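Local coordinates for CheC, inhibitor of MCP methylation / FliN fusion protein (PDB 4HYN) that is a CheC-like flagellar rotor protein of Thermotoga maritima and probably acts as a phosphatase in chemotaxis signalling, at residues Ser55-Val60 with Val139-Phe144; Val61-Thr66 with Asn133-Lys138; Leu72-Leu77 with Thr149-Val154; Asp78-Ala83 with Glu97-Asp102; Val84-Met89 with Ser107-Ala112. All blocks are in the same frame, centred on the assembly; numbering follows the deposited sequence.

Interaction 1: residues Ser55-Val60 with Val139-Phe144; sequences SGEQVV and VEILNF
The Phe-144 ring has Leu-142 CG over one face, 4.2 Å above its plane and offset toward the rim; Gly-56 O lies in plane at its edge, and Val-60 CG1 sits near that plane, 4.1 Å from Phe-144 CZ. With CG anti to the carbonyl carbon (chi1 -70°), the ring reaches back beside Gln-58 CB and meets the ring of Phe-54. Gly-56 O also accepts from Phe-144 N at 3.0 Å, a bent bond (139° at the hydrogen) whose donor stands well above the carbonyl plane. From this end strands 57-66 and 133-143 run antiparallel along one margin of the six-stranded CheC-like sheet. Gln-58/Leu-142 and Val-60/Glu-140 are hydrogen-bonded pairs; Leu-142 N meets Gln-58 O at 2.7 Å, nearly along the C=O axis. On their face Val-60 CG2, in the crowded position between N and carbonyl carbon, presses on Glu-140 CG at 3.5 Å. The non-hydrogen-bonded pairs Glu-57/Asn-143 and Val-59/Ile-141 point to the other face, that of helix 79-89. Extended Glu-57 crosses Ile-141 obliquely, its CG 3.8 Å from Ile-141 CG1, and OE1 forms a salt bridge with Lys-79. An alanine in place of Glu-57 removes the carboxylate that pairs with Lys-79 and would probably loosen the packing along Ile-141. Asn-143 turns its amide 45° from the Glu-57 carboxylate, and its OD1 accepts from Asp-145 N.

Interaction 2: residues Val61-Thr66 with Asn133-Lys138; sequences VSVEYT and NISPPK
Ile-134 starts with CB 4.0 Å from Val-63 CG2. Its CG2 branch, anti to the carbonyl carbon, runs side by side with Tyr-65 and touches the ring edge, 3.3 Å from Tyr-65 CE2; its CG1 branch takes the crowded position (chi1 61°) and carries CD1 back to Val-63 CG2 at 4.2 Å. Ala-121 of helix 103-128 touches the same isoleucine, and Met-117 of that helix touches Val-63. Here edge strand 133-143 pairs antiparallel with strand 57-66 but is interrupted: Thr-66/Asn-133 and Ser-62/Lys-138 are hydrogen-bonded pairs whose registers differ by one residue, with Pro-136 and Pro-137 in the short loop between. Ser-135 bridges the interruption. Its backbone N donates to Glu-64 O, while Ser-135 OG, also in the crowded position (chi1 56°), takes the place of a backbone acceptor and receives Glu-64 N at 2.9 Å. Ser-135 OG also donates to a water 2.6 Å away, which in turn donates to Pro-136 O and Ser-62 O. An alanine in place of Ser-135 lacks this OG and would probably leave the junction and the water less firmly held. At the other end Val-61 CG1 lies alongside Pro-137 CB at 3.8 Å. Two further waters reach Ser-62 OG, one of them also accepting from Lys-138 NZ.

Interaction 3: residues Leu72-Leu77 with Thr149-Val154; sequences LNVLVL and TQFPPV
Apolar contacts carry the joint between strand 72-77 and the irregular segment 149-154. Leu-72, Val-74 and Val-76, alternate residues of the strand, all point toward the loop. Leu-72, with CG anti to the backbone N, crosses Pro-152 at about a right angle and sets CD2 3.8 Å from Pro-152 CB. Val-74 divides its branches: CG2 packs against Val-154 CG2 at 3.8 Å and also reaches Pro-152 CB, whereas CG1 goes to the phenyl ring. Ring packing centres on Phe-151, whose CG is anti to the backbone N (chi1 -164°) so that the ring reaches in tip first; its CZ lies 3.8 Å from Val-74 CG1, and Val-76 CG2 stands at the edge, 3.8 Å from CE2. One face of this ring carries Pro-152 CD, 3.4 Å above the plane, and Val-154 CG2 lies in plane at its edge. Polar links are few. A water accepts from Leu-72 N and donates to Val-154 O, 2.7 Å away, bridging the backbones. Within the loop, Val-154 N donates to Pro-152 O at 2.8 Å, closing an inverse gamma turn centred on Pro-153. The intervening Asn-73 and Leu-75 turn to helix 103-128 on the other face, so this is a proline-rich connection laid across the antiparallel sheet of an alpha+beta CheC-like fold, on the face opposite that helix.

Interaction 4: residues Asp78-Ala83 with Glu97-Asp102; sequences DKKLVA and ETEELD
Lys-79 lays its aliphatic chain across Glu-99 at about a right angle, with CB and CD each 3.8 Å from Glu-99 CB and CE 3.6 Å from Glu-99 O. The contact belongs to a helix-loop-helix connection: helix 79-89 begins here, and segment 97-102 is the end of the loop that leads into helix 103-128. Both helices are N-capped by an aspartate. Asp-78 OD2 accepts from Leu-81 N at 3.1 Å, the N-H arriving from above the carboxylate plane, and Asp-102 caps the next helix through Lys-105 N. Lys-79 extends past Glu-99 and bends only at chi4, 55°, and its ammonium makes a salt bridge with Glu-57 on the neighbouring strand, so it is the hydrocarbon part of the lysine that serves the loop. Lys-80 approaches Glu-99 obliquely from the same helical turn. Its NZ stands 3.5 Å from Glu-99 CG but 4.2 Å from Glu-99 OE1, too far for a salt bridge; the Lys-80 ammonium and the nearby helix start would probably still favour an ionised Glu-99, partly offset by the like charge of Asp-78. On the buried side Leu-101 takes the crowded first torsion (chi1 38°), which brings CD2 to Lys-79 CG and, more loosely, to Val-82 CG1. The loop itself is shaped by an ST turn, in which Thr-98 OG1 accepts from Glu-100 N, and Ala-83 CB rests 3.7 Å from Thr-98 O.

Interaction 5: residues Val84-Met89 with Ser107-Ala112; sequences VIADLM and SAVGEA
Met-89, a selenomethionine in this crystal, makes the tight end of a nearly perpendicular helix crossing, 86° between the local axes at a closest approach of 8.4 Å. Its CG, anti to the carbonyl carbon (chi1 -72°), lies 3.5 Å from Ala-108 O, and its CB faces Ala-108 CB at 3.9 Å. A bend at chi2 (-65°) then folds the chain so that SE passes 3.8 Å from Ala-112 CB, with CE close to the same methyl. Alanines one turn apart on helix 103-128 thus give the long side chain room to lie against the backbone. Next to this, Ala-86 CB meets Val-109 CG2 at 3.8 Å, small methyl against the branch set anti to its carbonyl carbon. Packing is looser under Ile-85, whose CG2 stays 4.2 Å from both Val-109 CG2 and Ala-112 CB. The solvent side lies along Ser-107 and Glu-111, both exposed; Glu-111 starts out toward helix 79-89, but its carboxylate end leads away, and it probably belongs to one of the Glu-x-x-Asn phosphatase motifs of the CheC family. The contact is entirely apolar in its side chains. Met-89, at the helix end, touches Leu-27 and Ile-30 of helix 6-30 as well as helix 103-128, Leu-88 turns to Leu-31 and Leu-174 in loops, and Val-109 reaches back to Val-82, one turn before Ala-86, which itself packs on Val-59 of strand 57-66.

How the interactions relate
Interactions 1 and 2 are consecutive halves of one strand pairing, their centres 18 Å apart, joined where Val-139 CG1 touches Val-61 CG1 at 3.8 Å. Interaction 3 uses the next strand, bonded to both: Val-59 N meets Leu-77 O, and Val-61 O meets Leu-75 N. Asn-143 O to Thr-149 OG1 ties its loop to interaction 1. Interaction 4 joins interaction 1 through the 3.1 Å salt bridge Glu-57 OE1 to Lys-79 NZ and through Val-59 on Val-82. Interaction 5 continues helix 79-89 with its centre 10 Å from that of interaction 4. On the solvent side of interaction 5, Glu-111 marks the probable phosphatase motif of helix 103-128. Interactions 2 and 4 stay apart.

Interaction 1: residues Ser55-Val60 with Val139-Phe144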
# COMPACT_ATOMS: atom_id res chain seq x y z
N SER A 55 8.17 13.56 -1.89
CA SER A 55 9.24 14.44 -1.43
C SER A 55 9.49 14.19 0.06
O SER A 55 8.69 13.55 0.73
CB SER A 55 8.86 15.91 -1.64
OG SER A 55 7.87 16.32 -0.71
N GLY A 56 10.62 14.68 0.55
CA GLY A 56 10.95 14.50 1.95
C GLY A 56 11.36 13.08 2.30
O GLY A 56 11.40 12.20 1.44
N GLU A 57 11.70 12.87 3.56
CA GLU A 57 12.12 11.56 4.05
C GLU A 57 10.86 10.78 4.43
O GLU A 57 10.08 11.24 5.27
CB GLU A 57 13.04 11.75 5.27
CG GLU A 57 14.04 10.64 5.51
CD GLU A 57 15.06 11.02 6.59
OE1 GLU A 57 15.18 10.29 7.60
OE2 GLU A 57 15.75 12.05 6.42
N GLN A 58 10.64 9.64 3.78
CA GLN A 58 9.46 8.83 4.05
C GLN A 58 9.76 7.35 4.30
O GLN A 58 10.88 6.89 4.13
CB GLN A 58 8.46 8.97 2.90
CG GLN A 58 7.98 10.41 2.72
CD GLN A 58 6.73 10.54 1.89
OE1 GLN A 58 6.55 11.52 1.18
NE2 GLN A 58 5.84 9.56 2.00
N VAL A 59 8.73 6.61 4.70
CA VAL A 59 8.86 5.19 4.98
C VAL A 59 8.22 4.37 3.88
O VAL A 59 7.08 4.60 3.51
CB VAL A 59 8.21 4.84 6.34
CG1 VAL A 59 8.26 3.32 6.59
CG2 VAL A 59 8.93 5.58 7.47
N VAL A 60 8.99 3.43 3.32
CA VAL A 60 8.47 2.57 2.27
C VAL A 60 8.43 1.15 2.79
O VAL A 60 9.42 0.64 3.33
CB VAL A 60 9.30 2.65 0.96
CG1 VAL A 60 9.34 4.07 0.44
CG2 VAL A 60 10.70 2.13 1.17
N VAL A 139 10.48 -2.88 6.11
CA VAL A 139 10.29 -1.45 6.35
C VAL A 139 11.61 -0.70 6.30
O VAL A 139 12.61 -1.11 6.90
CB VAL A 139 9.58 -1.17 7.70
CG1 VAL A 139 8.28 -1.97 7.79
CG2 VAL A 139 10.49 -1.49 8.87
N GLU A 140 11.64 0.37 5.53
CA GLU A 140 12.84 1.16 5.44
C GLU A 140 12.51 2.61 5.17
O GLU A 140 11.43 2.95 4.68
CB GLU A 140 13.80 0.60 4.38
CG GLU A 140 13.25 0.54 2.96
CD GLU A 140 14.09 -0.33 2.03
OE1 GLU A 140 15.10 -0.91 2.50
OE2 GLU A 140 13.73 -0.44 0.84
N ILE A 141 13.41 3.48 5.59
CA ILE A 141 13.24 4.90 5.41
C ILE A 141 14.02 5.33 4.16
O ILE A 141 15.17 4.95 3.96
CB ILE A 141 13.69 5.66 6.68
CG1 ILE A 141 13.15 7.08 6.67
CG2 ILE A 141 15.21 5.69 6.79
CD1 ILE A 141 13.28 7.74 8.01
N LEU A 142 13.33 6.03 3.27
CA LEU A 142 13.93 6.48 2.03
C LEU A 142 13.83 8.01 1.93
O LEU A 142 12.75 8.58 2.13
CB LEU A 142 13.22 5.79 0.85
CG LEU A 142 13.72 5.92 -0.59
CD1 LEU A 142 15.17 5.48 -0.71
CD2 LEU A 142 12.85 5.07 -1.50
N ASN A 143 14.96 8.67 1.70
CA ASN A 143 14.99 10.13 1.57
C ASN A 143 14.80 10.54 0.12
O ASN A 143 15.75 10.56 -0.67
CB ASN A 143 16.32 10.68 2.10
CG ASN A 143 16.29 12.20 2.31
OD1 ASN A 143 15.39 12.90 1.82
ND2 ASN A 143 17.27 12.71 3.05
N PHE A 144 13.56 10.88 -0.24
CA PHE A 144 13.22 11.30 -1.60
C PHE A 144 13.89 12.60 -2.03
O PHE A 144 13.93 12.92 -3.22
CB PHE A 144 11.70 11.38 -1.78
CG PHE A 144 11.03 10.04 -1.78
CD1 PHE A 144 10.63 9.43 -0.60
CD2 PHE A 144 10.85 9.34 -2.97
CE1 PHE A 144 10.08 8.15 -0.59
CE2 PHE A 144 10.31 8.06 -2.98
CZ PHE A 144 9.92 7.46 -1.78

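Interaction 2: residues Val61-Thr66 with Asn133-Lys138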
# COMPACT_ATOMS: atom_id res chain seq x y z
N VAL A 61 7.25 0.55 2.73
CA VAL A 61 7.05 -0.81 3.20
C VAL A 61 6.74 -1.64 1.96
O VAL A 61 5.77 -1.37 1.26
CB VAL A 61 5.85 -0.91 4.18
CG1 VAL A 61 5.87 -2.27 4.87
CG2 VAL A 61 5.89 0.21 5.20
N SER A 62 7.60 -2.61 1.68
CA SER A 62 7.40 -3.44 0.51
C SER A 62 7.23 -4.91 0.84
O SER A 62 7.79 -5.43 1.81
CB SER A 62 8.54 -3.24 -0.50
OG SER A 62 9.81 -3.42 0.10
N VAL A 63 6.47 -5.58 -0.01
CA VAL A 63 6.19 -6.99 0.15
C VAL A 63 6.32 -7.66 -1.23
O VAL A 63 5.99 -7.07 -2.27
CB VAL A 63 4.77 -7.16 0.78
CG1 VAL A 63 3.76 -7.68 -0.23
CG2 VAL A 63 4.85 -8.02 2.02
N GLU A 64 6.89 -8.86 -1.25
CA GLU A 64 7.08 -9.59 -2.49
C GLU A 64 5.98 -10.63 -2.66
O GLU A 64 5.72 -11.43 -1.76
CB GLU A 64 8.44 -10.26 -2.49
CG GLU A 64 8.90 -10.78 -3.83
CD GLU A 64 9.38 -9.67 -4.74
OE1 GLU A 64 8.95 -9.64 -5.92
OE2 GLU A 64 10.20 -8.84 -4.28
N TYR A 65 5.32 -10.61 -3.82
CA TYR A 65 4.26 -11.56 -4.13
C TYR A 65 4.80 -12.84 -4.75
O TYR A 65 5.64 -12.80 -5.65
CB TYR A 65 3.24 -10.93 -5.08
CG TYR A 65 2.22 -10.03 -4.42
CD1 TYR A 65 1.75 -8.89 -5.06
CD2 TYR A 65 1.69 -10.34 -3.16
CE1 TYR A 65 0.79 -8.08 -4.48
CE2 TYR A 65 0.73 -9.54 -2.57
CZ TYR A 65 0.28 -8.41 -3.24
OH TYR A 65 -0.67 -7.59 -2.66
N THR A 66 4.28 -13.97 -4.30
CA THR A 66 4.70 -15.27 -4.80
C THR A 66 3.51 -16.19 -5.10
O THR A 66 2.48 -16.11 -4.43
CB THR A 66 5.73 -15.95 -3.83
OG1 THR A 66 5.75 -17.37 -4.05
CG2 THR A 66 5.39 -15.66 -2.37
N ASN A 133 0.89 -15.61 -1.90
CA ASN A 133 1.75 -15.56 -0.73
C ASN A 133 2.59 -14.28 -0.69
O ASN A 133 2.95 -13.73 -1.74
CB ASN A 133 2.65 -16.80 -0.68
CG ASN A 133 1.86 -18.08 -0.42
OD1 ASN A 133 2.08 -19.09 -1.08
ND2 ASN A 133 0.94 -18.02 0.54
N ILE A 134 2.89 -13.81 0.51
CA ILE A 134 3.71 -12.61 0.66
C ILE A 134 4.89 -12.82 1.60
O ILE A 134 4.81 -13.58 2.57
CB ILE A 134 2.90 -11.39 1.19
CG1 ILE A 134 2.30 -11.68 2.56
CG2 ILE A 134 1.79 -11.02 0.22
CD1 ILE A 134 1.70 -10.45 3.24
N SER A 135 6.00 -12.18 1.26
CA SER A 135 7.20 -12.24 2.08
C SER A 135 6.96 -11.29 3.27
O SER A 135 6.03 -10.48 3.23
CB SER A 135 8.42 -11.77 1.27
OG SER A 135 8.23 -10.47 0.73
N PRO A 136 7.71 -11.46 4.37
CA PRO A 136 7.47 -10.54 5.49
C PRO A 136 7.80 -9.10 5.04
O PRO A 136 8.81 -8.87 4.37
CB PRO A 136 8.42 -11.06 6.58
CG PRO A 136 9.50 -11.81 5.81
CD PRO A 136 8.69 -12.50 4.73
N PRO A 137 6.92 -8.14 5.36
CA PRO A 137 7.11 -6.74 4.98
C PRO A 137 8.40 -6.09 5.46
O PRO A 137 8.69 -6.06 6.66
CB PRO A 137 5.86 -6.05 5.56
CG PRO A 137 5.45 -6.93 6.68
CD PRO A 137 5.66 -8.31 6.10
N LYS A 138 9.19 -5.60 4.51
CA LYS A 138 10.45 -4.92 4.79
C LYS A 138 10.21 -3.42 4.93
O LYS A 138 9.75 -2.77 3.98
CB LYS A 138 11.47 -5.17 3.67
CG LYS A 138 12.85 -4.60 3.96
CD LYS A 138 13.47 -3.89 2.75
CE LYS A 138 13.76 -4.84 1.61
NZ LYS A 138 14.37 -4.14 0.45
O HOH W 1 11.02 -1.33 1.70
O HOH W 2 9.26 -8.30 1.78
O HOH W 3 12.39 -3.02 -1.74

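Interaction 3: residues Leu72-Leu77 with Thr149-Val154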
# COMPACT_ATOMS: atom_id res chain seq x y z
N LEU A 72 6.64 -6.84 -6.93
CA LEU A 72 6.86 -6.01 -5.77
C LEU A 72 5.65 -5.11 -5.50
O LEU A 72 5.07 -4.54 -6.42
CB LEU A 72 8.12 -5.17 -5.99
CG LEU A 72 8.70 -4.45 -4.78
CD1 LEU A 72 9.17 -5.45 -3.73
CD2 LEU A 72 9.84 -3.57 -5.25
N ASN A 73 5.27 -5.04 -4.23
CA ASN A 73 4.13 -4.24 -3.79
C ASN A 73 4.72 -3.27 -2.76
O ASN A 73 5.21 -3.69 -1.71
CB ASN A 73 3.08 -5.17 -3.17
CG ASN A 73 1.81 -4.44 -2.71
OD1 ASN A 73 0.90 -5.05 -2.15
ND2 ASN A 73 1.75 -3.13 -2.94
N VAL A 74 4.65 -1.99 -3.07
CA VAL A 74 5.22 -0.95 -2.22
C VAL A 74 4.21 0.01 -1.62
O VAL A 74 3.33 0.51 -2.31
CB VAL A 74 6.27 -0.13 -3.01
CG1 VAL A 74 6.81 1.03 -2.16
CG2 VAL A 74 7.40 -1.03 -3.47
N LEU A 75 4.37 0.27 -0.32
CA LEU A 75 3.53 1.22 0.40
C LEU A 75 4.42 2.39 0.82
O LEU A 75 5.52 2.19 1.35
CB LEU A 75 2.92 0.59 1.65
CG LEU A 75 1.77 -0.40 1.51
CD1 LEU A 75 1.20 -0.69 2.89
CD2 LEU A 75 0.69 0.20 0.61
N VAL A 76 3.95 3.60 0.56
CA VAL A 76 4.71 4.81 0.90
C VAL A 76 3.94 5.62 1.93
O VAL A 76 2.87 6.16 1.65
CB VAL A 76 4.99 5.68 -0.36
CG1 VAL A 76 5.84 6.89 0.00
CG2 VAL A 76 5.70 4.84 -1.42
N LEU A 77 4.51 5.71 3.13
CA LEU A 77 3.91 6.43 4.24
C LEU A 77 4.83 7.56 4.70
O LEU A 77 6.05 7.38 4.81
CB LEU A 77 3.65 5.48 5.41
CG LEU A 77 2.66 4.32 5.29
CD1 LEU A 77 3.15 3.29 4.29
CD2 LEU A 77 2.48 3.65 6.65
N THR A 149 19.09 8.45 -4.16
CA THR A 149 18.18 7.36 -3.82
C THR A 149 17.28 6.98 -4.99
O THR A 149 16.97 7.79 -5.86
CB THR A 149 17.31 7.69 -2.59
OG1 THR A 149 16.56 8.89 -2.84
CG2 THR A 149 18.18 7.87 -1.35
N GLN A 150 16.90 5.71 -5.02
CA GLN A 150 16.03 5.23 -6.08
C GLN A 150 14.80 4.54 -5.49
O GLN A 150 14.88 3.86 -4.47
CB GLN A 150 16.80 4.26 -7.00
CG GLN A 150 17.99 4.90 -7.71
CD GLN A 150 18.88 3.89 -8.43
OE1 GLN A 150 20.07 4.14 -8.66
NE2 GLN A 150 18.31 2.74 -8.79
N PHE A 151 13.64 4.77 -6.11
CA PHE A 151 12.43 4.12 -5.65
C PHE A 151 12.59 2.60 -5.89
O PHE A 151 13.25 2.19 -6.86
CB PHE A 151 11.23 4.67 -6.44
CG PHE A 151 9.90 4.38 -5.80
CD1 PHE A 151 9.20 3.22 -6.12
CD2 PHE A 151 9.36 5.25 -4.88
CE1 PHE A 151 7.97 2.94 -5.52
CE2 PHE A 151 8.14 4.98 -4.28
CZ PHE A 151 7.45 3.82 -4.60
N PRO A 152 12.08 1.75 -4.97
CA PRO A 152 12.19 0.30 -5.13
C PRO A 152 11.79 -0.14 -6.55
O PRO A 152 10.85 0.42 -7.14
CB PRO A 152 11.23 -0.23 -4.07
CG PRO A 152 11.42 0.75 -2.96
CD PRO A 152 11.39 2.08 -3.70
N PRO A 153 12.48 -1.14 -7.12
CA PRO A 153 12.19 -1.62 -8.47
C PRO A 153 10.85 -2.36 -8.69
O PRO A 153 10.82 -3.58 -8.93
CB PRO A 153 13.40 -2.49 -8.79
CG PRO A 153 13.69 -3.13 -7.44
CD PRO A 153 13.52 -1.96 -6.46
N VAL A 154 9.76 -1.62 -8.64
CA VAL A 154 8.43 -2.19 -8.87
C VAL A 154 8.42 -2.73 -10.32
O VAL A 154 7.78 -3.73 -10.63
CB VAL A 154 7.36 -1.11 -8.68
CG1 VAL A 154 5.98 -1.67 -8.96
CG2 VAL A 154 7.43 -0.57 -7.25
O HOH W 4 7.37 -6.32 -9.88

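Interaction 4: residues Asp78-Ala83 with Glu97-Asp102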
# COMPACT_ATOMS: atom_id res chain seq x y z
N ASP A 78 4.25 8.72 5.00
CA ASP A 78 5.05 9.85 5.46
C ASP A 78 5.34 9.79 6.96
O ASP A 78 4.58 9.17 7.72
CB ASP A 78 4.43 11.20 5.03
CG ASP A 78 3.29 11.65 5.93
OD1 ASP A 78 3.16 12.87 6.12
OD2 ASP A 78 2.51 10.81 6.43
N LYS A 79 6.46 10.39 7.35
CA LYS A 79 6.89 10.42 8.75
C LYS A 79 5.78 10.68 9.76
O LYS A 79 5.72 10.02 10.79
CB LYS A 79 8.00 11.45 8.93
CG LYS A 79 9.42 10.89 8.80
CD LYS A 79 10.43 12.04 8.84
CE LYS A 79 11.77 11.57 9.37
NZ LYS A 79 12.29 10.44 8.57
N LYS A 80 4.89 11.62 9.46
CA LYS A 80 3.80 11.95 10.36
C LYS A 80 2.82 10.82 10.55
O LYS A 80 2.39 10.57 11.68
CB LYS A 80 3.07 13.22 9.93
CG LYS A 80 3.93 14.46 10.05
CD LYS A 80 3.10 15.73 10.13
CE LYS A 80 3.99 16.92 10.51
NZ LYS A 80 4.79 16.64 11.76
N LEU A 81 2.47 10.12 9.47
CA LEU A 81 1.53 9.01 9.55
C LEU A 81 2.18 7.86 10.32
O LEU A 81 1.56 7.26 11.20
CB LEU A 81 1.12 8.53 8.15
CG LEU A 81 0.21 7.30 8.08
CD1 LEU A 81 -1.09 7.58 8.83
CD2 LEU A 81 -0.07 6.94 6.62
N VAL A 82 3.44 7.60 10.02
CA VAL A 82 4.20 6.55 10.67
C VAL A 82 4.23 6.77 12.18
O VAL A 82 4.05 5.83 12.96
CB VAL A 82 5.64 6.51 10.13
CG1 VAL A 82 6.47 5.45 10.86
CG2 VAL A 82 5.62 6.24 8.64
N ALA A 83 4.43 8.03 12.59
CA ALA A 83 4.50 8.39 14.00
C ALA A 83 3.15 8.23 14.70
O ALA A 83 3.09 7.84 15.87
CB ALA A 83 5.04 9.82 14.16
N GLU A 97 2.89 15.27 17.88
CA GLU A 97 3.38 16.33 17.00
C GLU A 97 4.89 16.22 16.82
O GLU A 97 5.67 16.96 17.44
CB GLU A 97 3.00 17.72 17.54
CG GLU A 97 3.04 17.88 19.06
CD GLU A 97 1.65 18.05 19.67
OE1 GLU A 97 0.96 19.03 19.31
OE2 GLU A 97 1.24 17.21 20.50
N THR A 98 5.30 15.29 15.95
CA THR A 98 6.71 15.04 15.67
C THR A 98 6.85 14.13 14.46
O THR A 98 5.90 13.46 14.05
CB THR A 98 7.39 14.34 16.87
OG1 THR A 98 8.81 14.40 16.73
CG2 THR A 98 6.95 12.87 16.94
N GLU A 99 8.05 14.12 13.88
CA GLU A 99 8.35 13.26 12.74
C GLU A 99 9.46 12.31 13.17
O GLU A 99 9.90 11.46 12.40
CB GLU A 99 8.79 14.08 11.53
CG GLU A 99 7.67 14.91 10.91
CD GLU A 99 7.99 15.34 9.48
OE1 GLU A 99 7.13 15.13 8.60
OE2 GLU A 99 9.08 15.90 9.25
N GLU A 100 9.90 12.48 14.41
CA GLU A 100 10.95 11.66 14.99
C GLU A 100 10.55 10.20 15.04
O GLU A 100 9.45 9.86 15.49
CB GLU A 100 11.28 12.14 16.41
CG GLU A 100 12.46 13.10 16.50
CD GLU A 100 12.31 14.31 15.61
OE1 GLU A 100 11.57 15.24 15.99
OE2 GLU A 100 12.92 14.33 14.52
N LEU A 101 11.43 9.35 14.55
CA LEU A 101 11.17 7.92 14.55
C LEU A 101 12.45 7.16 14.85
O LEU A 101 13.55 7.60 14.52
CB LEU A 101 10.53 7.48 13.23
CG LEU A 101 10.98 8.09 11.90
CD1 LEU A 101 12.37 7.59 11.51
CD2 LEU A 101 9.97 7.73 10.82
N ASP A 102 12.30 6.03 15.53
CA ASP A 102 13.43 5.20 15.90
C ASP A 102 13.13 3.74 15.60
O ASP A 102 12.05 3.42 15.12
CB ASP A 102 13.77 5.39 17.38
CG ASP A 102 12.54 5.33 18.28
OD1 ASP A 102 11.90 4.25 18.36
OD2 ASP A 102 12.22 6.35 18.92

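Interaction 5: residues Val84-Met89 with Ser107-Ala112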
# COMPACT_ATOMS: atom_id res chain seq x y z
N VAL A 84 2.07 8.55 13.99
CA VAL A 84 0.72 8.42 14.53
C VAL A 84 0.39 6.96 14.76
O VAL A 84 -0.16 6.60 15.80
CB VAL A 84 -0.33 9.02 13.56
CG1 VAL A 84 -1.74 8.56 13.94
CG2 VAL A 84 -0.24 10.53 13.56
N ILE A 85 0.73 6.11 13.80
CA ILE A 85 0.46 4.68 13.90
C ILE A 85 1.32 4.02 14.98
O ILE A 85 0.82 3.21 15.76
CB ILE A 85 0.63 3.99 12.53
CG1 ILE A 85 -0.56 4.36 11.63
CG2 ILE A 85 0.75 2.48 12.69
CD1 ILE A 85 -0.40 3.95 10.19
N ALA A 86 2.59 4.40 15.06
CA ALA A 86 3.49 3.85 16.05
C ALA A 86 2.97 4.15 17.46
O ALA A 86 2.84 3.25 18.29
CB ALA A 86 4.90 4.41 15.87
N ASP A 87 2.64 5.42 17.69
CA ASP A 87 2.11 5.86 18.98
C ASP A 87 0.86 5.07 19.34
O ASP A 87 0.68 4.69 20.50
CB ASP A 87 1.81 7.37 18.93
CG ASP A 87 1.50 7.95 20.31
OD1 ASP A 87 0.44 8.58 20.46
OD2 ASP A 87 2.33 7.79 21.24
N LEU A 88 0.01 4.83 18.35
CA LEU A 88 -1.23 4.07 18.55
C LEU A 88 -0.91 2.62 18.96
O LEU A 88 -1.47 2.11 19.93
CB LEU A 88 -2.06 4.07 17.26
CG LEU A 88 -3.34 4.90 17.18
CD1 LEU A 88 -3.54 5.70 18.43
CD2 LEU A 88 -3.32 5.79 15.95
N MSE A 89 0.00 1.98 18.23
CA MSE A 89 0.41 0.61 18.53
C MSE A 89 1.03 0.50 19.93
O MSE A 89 0.92 -0.53 20.58
CB MSE A 89 1.43 0.10 17.51
CG MSE A 89 0.89 -0.20 16.10
SE MSE A 89 -0.40 -1.71 16.02
CE MSE A 89 -1.88 -0.75 15.24
N SER A 107 9.58 -0.58 14.61
CA SER A 107 9.28 -1.97 14.94
C SER A 107 7.77 -2.14 15.16
O SER A 107 7.20 -3.17 14.81
CB SER A 107 10.05 -2.40 16.18
OG SER A 107 9.84 -3.77 16.46
N ALA A 108 7.14 -1.11 15.72
CA ALA A 108 5.70 -1.14 15.98
C ALA A 108 4.88 -0.96 14.71
O ALA A 108 3.79 -1.51 14.59
CB ALA A 108 5.32 -0.09 17.00
N VAL A 109 5.39 -0.17 13.77
CA VAL A 109 4.68 0.04 12.51
C VAL A 109 4.85 -1.20 11.64
O VAL A 109 3.95 -1.55 10.87
CB VAL A 109 5.18 1.30 11.77
CG1 VAL A 109 4.44 1.46 10.44
CG2 VAL A 109 4.95 2.52 12.62
N GLY A 110 5.97 -1.89 11.81
CA GLY A 110 6.23 -3.10 11.05
C GLY A 110 5.27 -4.20 11.43
O GLY A 110 4.89 -5.03 10.60
N GLU A 111 4.88 -4.24 12.71
CA GLU A 111 3.93 -5.23 13.19
C GLU A 111 2.55 -4.89 12.64
O GLU A 111 1.82 -5.77 12.20
CB GLU A 111 3.89 -5.26 14.73
CG GLU A 111 2.73 -6.05 15.35
CD GLU A 111 2.81 -7.57 15.16
OE1 GLU A 111 2.47 -8.30 16.13
OE2 GLU A 111 3.18 -8.05 14.07
N ALA A 112 2.20 -3.61 12.66
CA ALA A 112 0.92 -3.18 12.14
C ALA A 112 0.86 -3.50 10.64
O ALA A 112 -0.14 -4.02 10.15
CB ALA A 112 0.73 -1.69 12.38